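Local coordinates for osmotically inducible lipoprotein OsmE (Pseudomonas aeruginosa PAO1, PDB 4DM5) that is of unknown function but, as a predicted membrane lipoprotein with a BamE-family domain, may act in the cell envelope and be induced by osmotic stress, at residues 20-33 with 67-79. Sequence-based numbering, arbitrary orientation. Where two conformers were deposited one is given.
Sequences LVKDVEKGMSQQEV and FYVSFDGSGKVDG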
loop_
_atom_site.group_PDB
_atom_site.type_symbol
_atom_site.label_atom_id
_atom_site.label_comp_id
_atom_site.label_asym_id
_atom_site.label_seq_id
_atom_site.Cartn_x
_atom_site.Cartn_y
_atom_site.Cartn_z
ATOM N N LEU A 20 -2.138 -0.291 -8.594
ATOM C CA LEU A 20 -1.387 -0.444 -7.379
ATOM C C LEU A 20 -0.796 -1.828 -7.153
ATOM O O LEU A 20 0.245 -2.016 -6.484
ATOM C CB LEU A 20 -2.226 -0.102 -6.174
ATOM C CG LEU A 20 -2.326 1.449 -6.089
ATOM C CD1 LEU A 20 -3.536 1.728 -5.161
ATOM C CD2 LEU A 20 -1.024 2.184 -5.579
ATOM N N VAL A 21 -1.493 -2.822 -7.691
ATOM C CA VAL A 21 -1.121 -4.231 -7.527
ATOM C C VAL A 21 -0.204 -4.595 -8.664
ATOM O O VAL A 21 0.827 -5.278 -8.416
ATOM C CB VAL A 21 -2.393 -5.089 -7.606
ATOM C CG1 VAL A 21 -2.026 -6.590 -7.553
ATOM C CG2 VAL A 21 -3.249 -4.733 -6.440
ATOM N N LYS A 22 -0.515 -4.260 -9.916
ATOM C CA LYS A 22 0.230 -4.742 -11.005
ATOM C C LYS A 22 1.550 -3.984 -11.232
ATOM O O LYS A 22 2.566 -4.590 -11.704
ATOM C CB LYS A 22 -0.650 -4.607 -12.234
ATOM C CG LYS A 22 -0.030 -5.353 -13.437
ATOM C CD LYS A 22 -1.112 -5.406 -14.479
ATOM C CE LYS A 22 -1.248 -4.046 -15.114
ATOM N NZ LYS A 22 -0.371 -3.941 -16.327
ATOM N N ASP A 23 1.542 -2.669 -10.890
ATOM C CA ASP A 23 2.649 -1.859 -11.430
ATOM C C ASP A 23 3.595 -1.304 -10.371
ATOM O O ASP A 23 4.678 -0.770 -10.751
ATOM C CB ASP A 23 2.115 -0.663 -12.158
ATOM C CG ASP A 23 1.288 -1.079 -13.362
ATOM O OD1 ASP A 23 1.594 -2.104 -14.041
ATOM O OD2 ASP A 23 0.316 -0.324 -13.622
ATOM N N VAL A 24 3.226 -1.353 -9.093
ATOM C CA VAL A 24 4.113 -0.808 -8.045
ATOM C C VAL A 24 5.226 -1.776 -7.763
ATOM O O VAL A 24 4.928 -2.965 -7.463
ATOM C CB VAL A 24 3.334 -0.460 -6.774
ATOM C CG1 VAL A 24 4.245 -0.158 -5.551
ATOM C CG2 VAL A 24 2.404 0.697 -7.030
ATOM N N GLU A 25 6.477 -1.358 -7.775
ATOM C CA GLU A 25 7.613 -2.244 -7.619
ATOM C C GLU A 25 8.472 -1.823 -6.413
ATOM O O GLU A 25 8.531 -0.645 -6.035
ATOM C CB GLU A 25 8.645 -2.174 -8.839
ATOM C CG GLU A 25 8.255 -3.079 -10.027
ATOM C CD GLU A 25 8.489 -4.615 -9.818
ATOM O OE1 GLU A 25 9.409 -5.123 -9.074
ATOM O OE2 GLU A 25 7.645 -5.388 -10.407
ATOM N N LYS A 26 9.205 -2.766 -5.753
ATOM C CA LYS A 26 10.191 -2.466 -4.755
ATOM C C LYS A 26 11.199 -1.418 -5.275
ATOM O O LYS A 26 11.614 -1.520 -6.418
ATOM C CB LYS A 26 10.893 -3.801 -4.385
ATOM C CG LYS A 26 11.873 -3.646 -3.263
ATOM C CD LYS A 26 12.450 -5.045 -2.857
ATOM C CE LYS A 26 13.208 -5.046 -1.534
ATOM N NZ LYS A 26 12.780 -3.983 -0.580
ATOM N N GLY A 27 11.532 -0.438 -4.481
ATOM C CA GLY A 27 12.520 0.538 -4.818
ATOM C C GLY A 27 11.939 1.801 -5.436
ATOM O O GLY A 27 12.721 2.730 -5.662
HETATM N N MSE A 28 10.626 1.766 -5.760
HETATM C CA MSE A 28 9.925 2.893 -6.468
HETATM C C MSE A 28 9.830 4.084 -5.513
HETATM O O MSE A 28 9.612 3.958 -4.303
HETATM C CB MSE A 28 8.540 2.411 -6.924
HETATM C CG MSE A 28 7.641 3.430 -7.674
HETATM SE SE MSE A 28 6.057 2.540 -8.502
HETATM C CE MSE A 28 7.011 1.848 -10.061
ATOM N N SER A 29 9.946 5.287 -6.054
ATOM C CA SER A 29 9.802 6.514 -5.334
ATOM C C SER A 29 8.353 6.850 -5.024
ATOM O O SER A 29 7.428 6.309 -5.604
ATOM C CB SER A 29 10.354 7.720 -6.150
ATOM O OG SER A 29 9.536 7.931 -7.244
ATOM N N GLN A 30 8.217 7.652 -3.969
ATOM C CA GLN A 30 6.895 8.134 -3.603
ATOM C C GLN A 30 6.140 8.811 -4.711
ATOM O O GLN A 30 4.927 8.589 -4.984
ATOM C CB GLN A 30 7.041 9.074 -2.387
ATOM C CG GLN A 30 7.350 8.320 -1.067
ATOM C CD GLN A 30 7.838 9.224 0.058
ATOM O OE1 GLN A 30 8.902 9.831 0.006
ATOM N NE2 GLN A 30 7.031 9.317 1.089
ATOM N N GLN A 31 6.853 9.607 -5.548
ATOM C CA GLN A 31 6.139 10.260 -6.613
ATOM C C GLN A 31 5.656 9.326 -7.727
ATOM O O GLN A 31 4.611 9.481 -8.277
ATOM C CB GLN A 31 7.097 11.350 -7.232
ATOM C CG GLN A 31 7.059 12.675 -6.554
ATOM C CD GLN A 31 7.852 13.658 -7.330
ATOM O OE1 GLN A 31 7.626 13.850 -8.543
ATOM N NE2 GLN A 31 8.803 14.268 -6.677
ATOM N N GLU A 32 6.404 8.265 -8.016
ATOM C CA GLU A 32 5.968 7.305 -9.005
ATOM C C GLU A 32 4.734 6.505 -8.507
ATOM O O GLU A 32 3.757 6.318 -9.208
ATOM C CB GLU A 32 7.079 6.354 -9.288
ATOM C CG GLU A 32 6.627 5.501 -10.460
ATOM C CD GLU A 32 7.711 5.043 -11.392
ATOM O OE1 GLU A 32 8.906 4.843 -11.003
ATOM O OE2 GLU A 32 7.300 4.826 -12.567
ATOM N N VAL A 33 4.762 6.164 -7.202
ATOM C CA VAL A 33 3.591 5.522 -6.718
ATOM C C VAL A 33 2.367 6.446 -6.778
ATOM O O VAL A 33 1.277 5.962 -7.110
ATOM C CB VAL A 33 3.832 5.055 -5.282
ATOM C CG1 VAL A 33 2.536 4.560 -4.594
ATOM C CG2 VAL A 33 4.898 3.957 -5.265
ATOM N N PHE A 67 -5.728 -1.699 0.713
ATOM C CA PHE A 67 -4.428 -1.983 0.185
ATOM C C PHE A 67 -3.483 -0.931 0.751
ATOM O O PHE A 67 -3.894 0.219 0.974
ATOM C CB PHE A 67 -4.443 -1.884 -1.348
ATOM C CG PHE A 67 -3.241 -2.511 -1.980
ATOM C CD1 PHE A 67 -3.122 -3.887 -2.187
ATOM C CD2 PHE A 67 -2.255 -1.676 -2.519
ATOM C CE1 PHE A 67 -2.015 -4.393 -2.820
ATOM C CE2 PHE A 67 -1.127 -2.224 -3.130
ATOM C CZ PHE A 67 -0.993 -3.626 -3.298
ATOM N N TYR A 68 -2.231 -1.263 0.859
ATOM C CA TYR A 68 -1.191 -0.270 1.316
ATOM C C TYR A 68 0.020 -0.380 0.412
ATOM O O TYR A 68 0.324 -1.435 -0.171
ATOM C CB TYR A 68 -0.803 -0.456 2.779
ATOM C CG TYR A 68 0.227 -1.483 3.019
ATOM C CD1 TYR A 68 1.599 -1.259 2.915
ATOM C CD2 TYR A 68 -0.175 -2.835 3.319
ATOM C CE1 TYR A 68 2.574 -2.206 3.031
ATOM C CE2 TYR A 68 0.812 -3.822 3.531
ATOM C CZ TYR A 68 2.181 -3.531 3.326
ATOM O OH TYR A 68 3.149 -4.486 3.527
ATOM N N VAL A 69 0.766 0.725 0.380
ATOM C CA VAL A 69 2.156 0.671 -0.063
ATOM C C VAL A 69 3.052 1.363 0.981
ATOM O O VAL A 69 2.654 2.452 1.461
ATOM C CB VAL A 69 2.300 1.476 -1.410
ATOM C CG1 VAL A 69 3.761 1.459 -1.886
ATOM C CG2 VAL A 69 1.416 0.852 -2.496
ATOM N N SER A 70 4.084 0.649 1.401
ATOM C CA SER A 70 4.986 1.257 2.403
ATOM C C SER A 70 6.304 1.591 1.772
ATOM O O SER A 70 6.751 0.984 0.775
ATOM C CB SER A 70 5.167 0.306 3.586
ATOM O OG SER A 70 5.837 -0.915 3.219
ATOM N N PHE A 71 6.945 2.598 2.428
ATOM C CA PHE A 71 8.188 3.089 1.968
ATOM C C PHE A 71 9.203 3.048 3.100
ATOM O O PHE A 71 8.817 3.259 4.278
ATOM C CB PHE A 71 8.101 4.576 1.549
ATOM C CG PHE A 71 7.113 4.798 0.451
ATOM C CD1 PHE A 71 7.488 4.745 -0.908
ATOM C CD2 PHE A 71 5.723 4.980 0.773
ATOM C CE1 PHE A 71 6.540 4.901 -1.889
ATOM C CE2 PHE A 71 4.778 5.098 -0.243
ATOM C CZ PHE A 71 5.172 5.101 -1.561
ATOM N N ASP A 72 10.463 2.683 2.770
ATOM C CA ASP A 72 11.496 2.684 3.804
ATOM C C ASP A 72 11.952 4.103 4.189
ATOM O O ASP A 72 11.435 5.113 3.701
ATOM C CB ASP A 72 12.667 1.753 3.358
ATOM C CG ASP A 72 13.440 2.315 2.147
ATOM O OD1 ASP A 72 13.353 3.526 1.825
ATOM O OD2 ASP A 72 14.086 1.531 1.368
ATOM N N GLY A 73 12.961 4.206 5.050
ATOM C CA GLY A 73 13.411 5.551 5.499
ATOM C C GLY A 73 14.035 6.387 4.399
ATOM O O GLY A 73 14.105 7.610 4.548
ATOM N N SER A 74 14.410 5.758 3.310
ATOM C CA SER A 74 14.994 6.473 2.166
ATOM C C SER A 74 13.910 6.984 1.240
ATOM O O SER A 74 14.215 7.594 0.232
ATOM C CB SER A 74 16.010 5.667 1.344
ATOM O OG SER A 74 15.328 4.725 0.572
ATOM N N GLY A 75 12.625 6.605 1.484
ATOM C CA GLY A 75 11.603 7.035 0.591
ATOM C C GLY A 75 11.234 6.024 -0.504
ATOM O O GLY A 75 10.594 6.434 -1.492
ATOM N N LYS A 76 11.758 4.802 -0.410
ATOM C CA LYS A 76 11.578 3.873 -1.568
ATOM C C LYS A 76 10.641 2.735 -1.171
ATOM O O LYS A 76 10.672 2.286 -0.004
ATOM C CB LYS A 76 12.925 3.288 -1.953
ATOM C CG LYS A 76 13.916 4.345 -2.465
ATOM C CD LYS A 76 15.202 3.661 -2.905
ATOM C CE LYS A 76 16.151 4.705 -3.523
ATOM N NZ LYS A 76 16.759 5.358 -2.346
ATOM N N VAL A 77 9.830 2.258 -2.083
ATOM C CA VAL A 77 8.866 1.198 -1.696
ATOM C C VAL A 77 9.611 0.003 -1.129
ATOM O O VAL A 77 10.575 -0.499 -1.696
ATOM C CB VAL A 77 8.113 0.733 -2.975
ATOM C CG1 VAL A 77 7.268 -0.535 -2.632
ATOM C CG2 VAL A 77 7.206 1.819 -3.470
ATOM N N ASP A 78 9.117 -0.499 -0.017
ATOM C CA ASP A 78 9.642 -1.736 0.620
ATOM C C ASP A 78 8.506 -2.727 0.869
ATOM O O ASP A 78 8.812 -3.840 1.333
ATOM C CB ASP A 78 10.500 -1.505 1.858
ATOM C CG ASP A 78 9.732 -0.920 2.969
ATOM O OD1 ASP A 78 8.521 -0.600 2.835
ATOM O OD2 ASP A 78 10.364 -0.765 4.109
ATOM N N GLY A 79 7.291 -2.377 0.551
ATOM C CA GLY A 79 6.173 -3.319 0.812
ATOM C C GLY A 79 4.877 -2.890 0.235
ATOM O O GLY A 79 4.665 -1.687 -0.086
HETATM O O HOH W 1 13.217 -0.632 -0.741
HETATM O O HOH W 2 10.918 -5.546 0.930
HETATM O O HOH W 3 10.571 8.786 -2.646
#
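Val77 clasps the turn at 25-28 with two backbone hydrogen bonds. Gly27 N donates to Val77 O (2.9 Å, nearly straight at 165°), and Val77 N donates to Met28 O (2.8 Å). The type II turn from Glu25 to Met28 brings this N-H and this carbonyl round to the same residue of the edge strand. Val77 sets CG2 against Val33 CG2 (3.6 Å) and Met28 CB, and Val24 meets Val69 tip to tip through their CG1 methyls (4.0 Å). Farther along strand 63-71, Leu20 CB and Val21 CG2 pack against the Phe67 ring, the methyl as an off-centre CH-pi contact; this ring also meets that of Phe82 edge-to-face. In this BamE-family domain the helices 19-22 and 30-37 thus lie on one face of the four-stranded antiparallel sheet, the face carrying Phe67, Val69 and Phe71. Gln30 lays its CG over the face of the Phe71 ring, 3.6 Å from the centroid, a position set by chi1 of -73°, which turns CG beside the backbone N and over the ring, while Val33 comes to the ring edge. Waters bridge the polar margin: one joins Gln30 N to Gly75 O, another Lys26 NZ to Asp78 O. At the type I turn from Asp72 to Gly75, Asp72 OD1 accepts from Ser74 OG (2.6 Å), Ser74 N (an Asx turn) and Lys76 N.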